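Local coordinates for putative uncharacterized protein TTHB189 (Thermus thermophilus, PDB 2ZCA) that belongs to the Cse2 (CasB) family of the type I-E CRISPR system and probably takes part in antiviral defence against invading nucleic acids, at residues A[79-82]-A[83-86]; A[53-56]-A[57-60]; A[132-135]-A[136-139]. All blocks are in the same frame, centred on the assembly; numbering follows the deposited sequence.

Interaction 1: residues A[79-82]-A[83-86]; sequences GRTL and ARAL
Among the polar contacts, the shortest links Arg84 to Gly79: Arg84 NH1 reaches Gly79 O at 2.7 Å, the oxygen lying within the guanidinium plane and the nitrogen within the carbonyl plane. Arg84 attains it with a chain extended from CG to NE that runs back past Thr81, where Arg84 CG comes 3.4 Å from Thr81 OG1. Thr81 is the N-cap of the helix. Its OG1, turned between backbone N and carbonyl carbon (chi1 66°), accepts from Arg84 N at 3.2 Å in a fairly straight bond, and also bonds to Glu152 of helix 144-155. The first full helical turns follow, Ala85 N to Thr81 O and Leu86 N to Leu82 O. The Arg80 guanidinium is held through NH1 by the carbonyls of Glu123 and Gly125 and through NH2 by the carboxylate of Glu88, while a water bonded weakly to Arg80 NH2 donates to Ala85 O.

Two packing contacts accompany these bonds. Over one face of the Arg80 guanidinium sits the Ala85 methyl, Ala85 CB to Arg80 CZ 3.7 Å and set toward the rim of the group. Elsewhere Leu82 CG meets Leu86 CD1 at 4.0 Å one turn on; Leu82 also packs on helices 111-121 and 144-155, Leu86 on helix 96-104.

An inverse gamma turn centred on Arg80 that runs into the threonine N-cap is the motif by which the loop enters helix 82-90.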
loop_
_atom_site.group_PDB
_atom_site.type_symbol
_atom_site.label_atom_id
_atom_site.label_comp_id
_atom_site.label_asym_id
_atom_site.label_seq_id
_atom_site.Cartn_x
_atom_site.Cartn_y
_atom_site.Cartn_z
ATOM N N GLY A 79 2.524 -12.610 -3.790
ATOM C CA GLY A 79 2.257 -12.949 -5.176
ATOM C C GLY A 79 0.990 -12.344 -5.756
ATOM O O GLY A 79 0.901 -12.129 -6.968
ATOM N N ARG A 80 0.001 -12.078 -4.907
ATOM C CA ARG A 80 -1.242 -11.487 -5.379
ATOM C C ARG A 80 -1.114 -9.973 -5.312
ATOM O O ARG A 80 -1.515 -9.348 -4.330
ATOM C CB ARG A 80 -2.427 -11.952 -4.525
ATOM C CG ARG A 80 -3.773 -11.475 -5.064
ATOM C CD ARG A 80 -4.925 -12.308 -4.529
ATOM N NE ARG A 80 -6.180 -12.002 -5.211
ATOM C CZ ARG A 80 -7.077 -11.118 -4.787
ATOM N NH1 ARG A 80 -6.869 -10.439 -3.666
ATOM N NH2 ARG A 80 -8.190 -10.919 -5.482
ATOM N N THR A 81 -0.546 -9.387 -6.361
ATOM C CA THR A 81 -0.345 -7.940 -6.403
ATOM C C THR A 81 -1.660 -7.206 -6.569
ATOM O O THR A 81 -2.656 -7.786 -7.010
ATOM C CB THR A 81 0.574 -7.535 -7.568
ATOM O OG1 THR A 81 -0.081 -7.820 -8.809
ATOM C CG2 THR A 81 1.883 -8.300 -7.503
ATOM N N LEU A 82 -1.664 -5.923 -6.218
ATOM C CA LEU A 82 -2.868 -5.121 -6.345
ATOM C C LEU A 82 -3.360 -5.146 -7.789
ATOM O O LEU A 82 -4.561 -5.226 -8.035
ATOM C CB LEU A 82 -2.601 -3.674 -5.911
ATOM C CG LEU A 82 -3.789 -2.711 -6.044
ATOM C CD1 LEU A 82 -5.017 -3.285 -5.343
ATOM C CD2 LEU A 82 -3.422 -1.365 -5.437
ATOM N N ALA A 83 -2.433 -5.092 -8.746
ATOM C CA ALA A 83 -2.816 -5.108 -10.157
ATOM C C ALA A 83 -3.555 -6.393 -10.509
ATOM O O ALA A 83 -4.552 -6.360 -11.228
ATOM C CB ALA A 83 -1.582 -4.955 -11.049
ATOM N N ARG A 84 -3.060 -7.524 -10.013
ATOM C CA ARG A 84 -3.708 -8.802 -10.280
ATOM C C ARG A 84 -5.067 -8.852 -9.582
ATOM O O ARG A 84 -6.048 -9.333 -10.148
ATOM C CB ARG A 84 -2.811 -9.955 -9.819
ATOM C CG ARG A 84 -1.591 -10.145 -10.724
ATOM C CD ARG A 84 -0.503 -11.021 -10.111
ATOM N NE ARG A 84 0.630 -11.162 -11.026
ATOM C CZ ARG A 84 1.813 -11.673 -10.692
ATOM N NH1 ARG A 84 2.036 -12.099 -9.454
ATOM N NH2 ARG A 84 2.779 -11.755 -11.600
ATOM N N ALA A 85 -5.127 -8.338 -8.358
ATOM C CA ALA A 85 -6.377 -8.322 -7.608
ATOM C C ALA A 85 -7.414 -7.450 -8.310
ATOM O O ALA A 85 -8.613 -7.745 -8.268
ATOM C CB ALA A 85 -6.136 -7.810 -6.189
ATOM N N LEU A 86 -6.960 -6.371 -8.943
ATOM C CA LEU A 86 -7.869 -5.483 -9.658
ATOM C C LEU A 86 -8.405 -6.171 -10.908
ATOM O O LEU A 86 -9.577 -6.015 -11.252
ATOM C CB LEU A 86 -7.169 -4.170 -10.029
ATOM C CG LEU A 86 -7.028 -3.166 -8.874
ATOM C CD1 LEU A 86 -6.069 -2.040 -9.250
ATOM C CD2 LEU A 86 -8.406 -2.606 -8.524
HETATM O O HOH W 1 -10.405 -8.741 -6.249
#

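Interaction 2: residues A[53-56]-A[57-60]; sequences DWRQ and EERE
Arg55 stands at the N-cap position of helix 56-71, and its backbone N-H is taken by the carboxylate of Glu58 three residues on: Arg55 N to Glu58 OE1 2.9 Å, through the anti lone pair of the oxygen. This is one of the two bonds of a capping box; the other is absent, since the arginine at the N-cap has no side-chain acceptor to offer Glu58 N. Here the packing is close. Glu58 OE1 also lies at the edge of the Trp54 ring, 3.7 Å from Trp54 CE3, with ring and carboxylate planes 74° apart. Trp54 is also edge-to-face with His62 and rests on Leu49 of helix 42-49.

The solvent side is looser and polar, carried by the exposed Arg55 and Gln56, and a water bridges Glu58 OE1 to Asp53 O. Arg55, bent at chi3 (-56°), lies alongside Glu57, pointing the same way, and Arg55 NH2 makes a salt bridge to Glu57 OE2 at 2.9 Å; the link from its NE to Glu58 OE1 is long. Gln56 NE2 donates almost straight to Glu60 OE2 at 3.2 Å, meeting the carboxylate from above its plane. Gln56 OE1 is gripped side-on by Arg59 NE and NH2, each 2.9 Å away, and only NH2 falls on a lone pair.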
loop_
_atom_site.group_PDB
_atom_site.type_symbol
_atom_site.label_atom_id
_atom_site.label_comp_id
_atom_site.label_asym_id
_atom_site.label_seq_id
_atom_site.Cartn_x
_atom_site.Cartn_y
_atom_site.Cartn_z
ATOM N N ASP A 53 17.534 5.663 6.269
ATOM C CA ASP A 53 17.564 7.056 5.841
ATOM C C ASP A 53 16.529 7.234 4.737
ATOM O O ASP A 53 16.680 6.690 3.641
ATOM C CB ASP A 53 18.959 7.423 5.331
ATOM C CG ASP A 53 20.043 7.169 6.368
ATOM O OD1 ASP A 53 19.855 7.571 7.537
ATOM O OD2 ASP A 53 21.085 6.575 6.016
ATOM N N TRP A 54 15.480 7.998 5.029
ATOM C CA TRP A 54 14.402 8.205 4.067
ATOM C C TRP A 54 14.072 9.653 3.748
ATOM O O TRP A 54 14.349 10.559 4.532
ATOM C CB TRP A 54 13.115 7.554 4.576
ATOM C CG TRP A 54 13.258 6.135 4.992
ATOM C CD1 TRP A 54 13.445 5.664 6.260
ATOM C CD2 TRP A 54 13.213 4.992 4.138
ATOM N NE1 TRP A 54 13.515 4.292 6.247
ATOM C CE2 TRP A 54 13.377 3.853 4.955
ATOM C CE3 TRP A 54 13.050 4.817 2.756
ATOM C CZ2 TRP A 54 13.382 2.555 4.440
ATOM C CZ3 TRP A 54 13.055 3.526 2.244
ATOM C CH2 TRP A 54 13.220 2.415 3.084
ATOM N N ARG A 55 13.468 9.852 2.581
ATOM C CA ARG A 55 13.017 11.170 2.161
ATOM C C ARG A 55 11.562 11.205 2.622
ATOM O O ARG A 55 10.958 10.154 2.846
ATOM C CB ARG A 55 13.079 11.311 0.642
ATOM C CG ARG A 55 14.480 11.259 0.050
ATOM C CD ARG A 55 14.415 11.339 -1.466
ATOM N NE ARG A 55 13.558 10.288 -2.007
ATOM C CZ ARG A 55 13.250 10.154 -3.293
ATOM N NH1 ARG A 55 13.729 11.011 -4.185
ATOM N NH2 ARG A 55 12.459 9.161 -3.685
ATOM N N GLN A 56 10.996 12.397 2.768
ATOM C CA GLN A 56 9.614 12.518 3.225
ATOM C C GLN A 56 8.628 11.674 2.411
ATOM O O GLN A 56 7.788 10.981 2.984
ATOM C CB GLN A 56 9.181 13.991 3.211
ATOM C CG GLN A 56 7.766 14.255 3.733
ATOM C CD GLN A 56 7.524 13.691 5.128
ATOM O OE1 GLN A 56 8.449 13.563 5.933
ATOM N NE2 GLN A 56 6.267 13.366 5.424
ATOM N N GLU A 57 8.728 11.726 1.083
ATOM C CA GLU A 57 7.819 10.954 0.230
ATOM C C GLU A 57 7.904 9.461 0.538
ATOM O O GLU A 57 6.911 8.739 0.438
ATOM C CB GLU A 57 8.132 11.178 -1.259
ATOM C CG GLU A 57 9.420 10.514 -1.745
ATOM C CD GLU A 57 9.574 10.551 -3.260
ATOM O OE1 GLU A 57 9.637 11.663 -3.826
ATOM O OE2 GLU A 57 9.632 9.467 -3.884
ATOM N N GLU A 58 9.097 8.998 0.901
ATOM C CA GLU A 58 9.288 7.589 1.218
ATOM C C GLU A 58 8.680 7.250 2.578
ATOM O O GLU A 58 8.151 6.157 2.770
ATOM C CB GLU A 58 10.778 7.243 1.193
ATOM C CG GLU A 58 11.421 7.481 -0.166
ATOM C CD GLU A 58 12.899 7.148 -0.183
ATOM O OE1 GLU A 58 13.650 7.724 0.631
ATOM O OE2 GLU A 58 13.309 6.309 -1.015
ATOM N N ARG A 59 8.767 8.177 3.531
ATOM C CA ARG A 59 8.166 7.930 4.838
ATOM C C ARG A 59 6.655 7.814 4.633
ATOM O O ARG A 59 6.007 6.915 5.169
ATOM C CB ARG A 59 8.459 9.082 5.810
ATOM C CG ARG A 59 9.900 9.148 6.301
ATOM C CD ARG A 59 10.045 10.150 7.450
ATOM N NE ARG A 59 10.150 11.524 6.974
ATOM C CZ ARG A 59 11.286 12.096 6.585
ATOM N NH1 ARG A 59 12.422 11.415 6.625
ATOM N NH2 ARG A 59 11.286 13.345 6.150
ATOM N N GLU A 60 6.104 8.727 3.840
ATOM C CA GLU A 60 4.669 8.728 3.571
ATOM C C GLU A 60 4.229 7.411 2.929
ATOM O O GLU A 60 3.135 6.916 3.202
ATOM C CB GLU A 60 4.311 9.923 2.686
ATOM C CG GLU A 60 4.748 11.248 3.306
ATOM C CD GLU A 60 4.446 12.453 2.438
ATOM O OE1 GLU A 60 4.479 12.320 1.199
ATOM O OE2 GLU A 60 4.199 13.542 2.998
HETATM O O HOH W 2 16.401 6.931 0.722
#

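Interaction 3: residues A[132-135]-A[136-139]; sequences LDDL and LRWF
Asp134 OD1 and Asp133 O both lie at the edge of the Arg137 guanidinium, near its plane, while the Trp138 ring has Asp134 O close to its own plane at one edge and Phe139 CD1 also at the edge. Beyond the two segments Trp138 is edge-to-face with Trp149 of helix 144-155 and packs on Ile111 of helix 111-121. The arrangement is the C-terminal end of helix 128-136, where the last carbonyls are taken up by an arginine side chain and by backbone N-H groups of the departing chain.

Arg137 folds back over that end. Its bend at chi3 (-67°) brings Arg137 NE to 2.9 Å from Asp133 O, with the donor standing above the carbonyl plane, and carries Arg137 NH2 to 2.9 Å from Asp134 OD1. The second bond is weak in its angle but forms part of a salt bridge, and the carboxylate and guanidinium planes are 19° apart. Asp134 has a stronger tie elsewhere, for its OD2 bonds to Arg148 and to Trp149 NE1; the carboxylate thus sits between two arginines, which would probably stabilise its negative charge. Asp133 turns its own carboxylate to Ser2 and to the backbone of Gly4, fastening this helix to the N terminus.

Backbone bonds mark the change of course. Leu136 N still reaches Leu132 O as in a regular helix, whereas Arg137 N bonds to Asp134 O and Trp138 N to Leu135 O, three residues back.

One apolar pair joins successive turns. Leu132, which also touches Phe7 of helix 3-15 and Val65 of helix 56-71, crosses Leu136 so that Leu132 CG lies 3.8 Å from Leu136 CD1.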
loop_
_atom_site.group_PDB
_atom_site.type_symbol
_atom_site.label_atom_id
_atom_site.label_comp_id
_atom_site.label_asym_id
_atom_site.label_seq_id
_atom_site.Cartn_x
_atom_site.Cartn_y
_atom_site.Cartn_z
ATOM N N LEU A 132 4.644 -1.808 -1.181
ATOM C CA LEU A 132 5.532 -0.758 -0.692
ATOM C C LEU A 132 6.721 -0.559 -1.633
ATOM O O LEU A 132 7.078 0.572 -1.950
ATOM C CB LEU A 132 6.045 -1.075 0.717
ATOM C CG LEU A 132 7.051 -0.054 1.264
ATOM C CD1 LEU A 132 6.412 1.332 1.300
ATOM C CD2 LEU A 132 7.516 -0.471 2.651
ATOM N N ASP A 133 7.337 -1.649 -2.076
ATOM C CA ASP A 133 8.473 -1.516 -2.982
ATOM C C ASP A 133 8.068 -0.734 -4.222
ATOM O O ASP A 133 8.852 0.061 -4.751
ATOM C CB ASP A 133 9.018 -2.887 -3.396
ATOM C CG ASP A 133 9.767 -3.580 -2.275
ATOM O OD1 ASP A 133 10.506 -2.893 -1.541
ATOM O OD2 ASP A 133 9.633 -4.812 -2.138
ATOM N N ASP A 134 6.843 -0.961 -4.687
ATOM C CA ASP A 134 6.353 -0.269 -5.870
ATOM C C ASP A 134 6.040 1.201 -5.593
ATOM O O ASP A 134 6.404 2.074 -6.375
ATOM C CB ASP A 134 5.110 -0.971 -6.426
ATOM C CG ASP A 134 5.428 -2.320 -7.040
ATOM O OD1 ASP A 134 6.615 -2.562 -7.351
ATOM O OD2 ASP A 134 4.490 -3.128 -7.226
ATOM N N LEU A 135 5.372 1.475 -4.478
ATOM C CA LEU A 135 5.028 2.852 -4.136
ATOM C C LEU A 135 6.297 3.691 -3.948
ATOM O O LEU A 135 6.348 4.863 -4.321
ATOM C CB LEU A 135 4.173 2.872 -2.862
ATOM C CG LEU A 135 3.576 4.219 -2.436
ATOM C CD1 LEU A 135 2.760 4.821 -3.578
ATOM C CD2 LEU A 135 2.705 4.014 -1.204
ATOM N N LEU A 136 7.327 3.083 -3.374
ATOM C CA LEU A 136 8.587 3.783 -3.159
ATOM C C LEU A 136 9.236 4.224 -4.471
ATOM O O LEU A 136 9.966 5.213 -4.508
ATOM C CB LEU A 136 9.559 2.886 -2.390
ATOM C CG LEU A 136 9.284 2.721 -0.895
ATOM C CD1 LEU A 136 10.140 1.594 -0.320
ATOM C CD2 LEU A 136 9.587 4.036 -0.190
ATOM N N ARG A 137 8.956 3.501 -5.551
ATOM C CA ARG A 137 9.544 3.814 -6.853
ATOM C C ARG A 137 8.515 4.385 -7.829
ATOM O O ARG A 137 8.779 4.513 -9.021
ATOM C CB ARG A 137 10.154 2.546 -7.449
ATOM C CG ARG A 137 11.218 1.894 -6.568
ATOM C CD ARG A 137 11.611 0.530 -7.115
ATOM N NE ARG A 137 10.520 -0.440 -7.019
ATOM C CZ ARG A 137 10.507 -1.612 -7.649
ATOM N NH1 ARG A 137 11.529 -1.958 -8.423
ATOM N NH2 ARG A 137 9.474 -2.437 -7.510
ATOM N N TRP A 138 7.356 4.755 -7.307
ATOM C CA TRP A 138 6.269 5.262 -8.136
ATOM C C TRP A 138 6.580 6.511 -8.952
ATOM O O TRP A 138 6.050 6.686 -10.050
ATOM C CB TRP A 138 5.042 5.519 -7.256
ATOM C CG TRP A 138 3.768 5.707 -8.027
ATOM C CD1 TRP A 138 3.212 6.889 -8.427
ATOM C CD2 TRP A 138 2.891 4.673 -8.487
ATOM N NE1 TRP A 138 2.037 6.653 -9.107
ATOM C CE2 TRP A 138 1.819 5.302 -9.158
ATOM C CE3 TRP A 138 2.908 3.275 -8.397
ATOM C CZ2 TRP A 138 0.772 4.579 -9.738
ATOM C CZ3 TRP A 138 1.860 2.554 -8.976
ATOM C CH2 TRP A 138 0.810 3.212 -9.636
ATOM N N PHE A 139 7.449 7.370 -8.433
ATOM C CA PHE A 139 7.757 8.610 -9.125
ATOM C C PHE A 139 8.979 8.607 -10.026
ATOM O O PHE A 139 9.517 9.661 -10.370
ATOM C CB PHE A 139 7.824 9.725 -8.095
ATOM C CG PHE A 139 6.582 9.816 -7.265
ATOM C CD1 PHE A 139 5.370 10.166 -7.855
ATOM C CD2 PHE A 139 6.600 9.467 -5.919
ATOM C CE1 PHE A 139 4.190 10.163 -7.114
ATOM C CE2 PHE A 139 5.427 9.459 -5.170
ATOM C CZ PHE A 139 4.219 9.807 -5.771
#

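Read from the N terminus, the three contacts come in series, with none nested in or crossing another, and each is local to a helix end. Interaction 2 closes the loop after helix 42-49 as helix 56-71 begins; interaction 1 does the same for the loop leading into helix 82-90; interaction 3 finishes helix 128-136 before the loop to helix 144-155. Interactions 1 and 2 lie on opposite sides of the chain's centre, their own centres about 24 Å apart. Interactions 2 and 3 touch: Glu58 CB packs on Leu136 CD2 at 3.7 Å, joining the start of one helix to the finish of another. Helix 144-155 packs against both interactions 1 and 3.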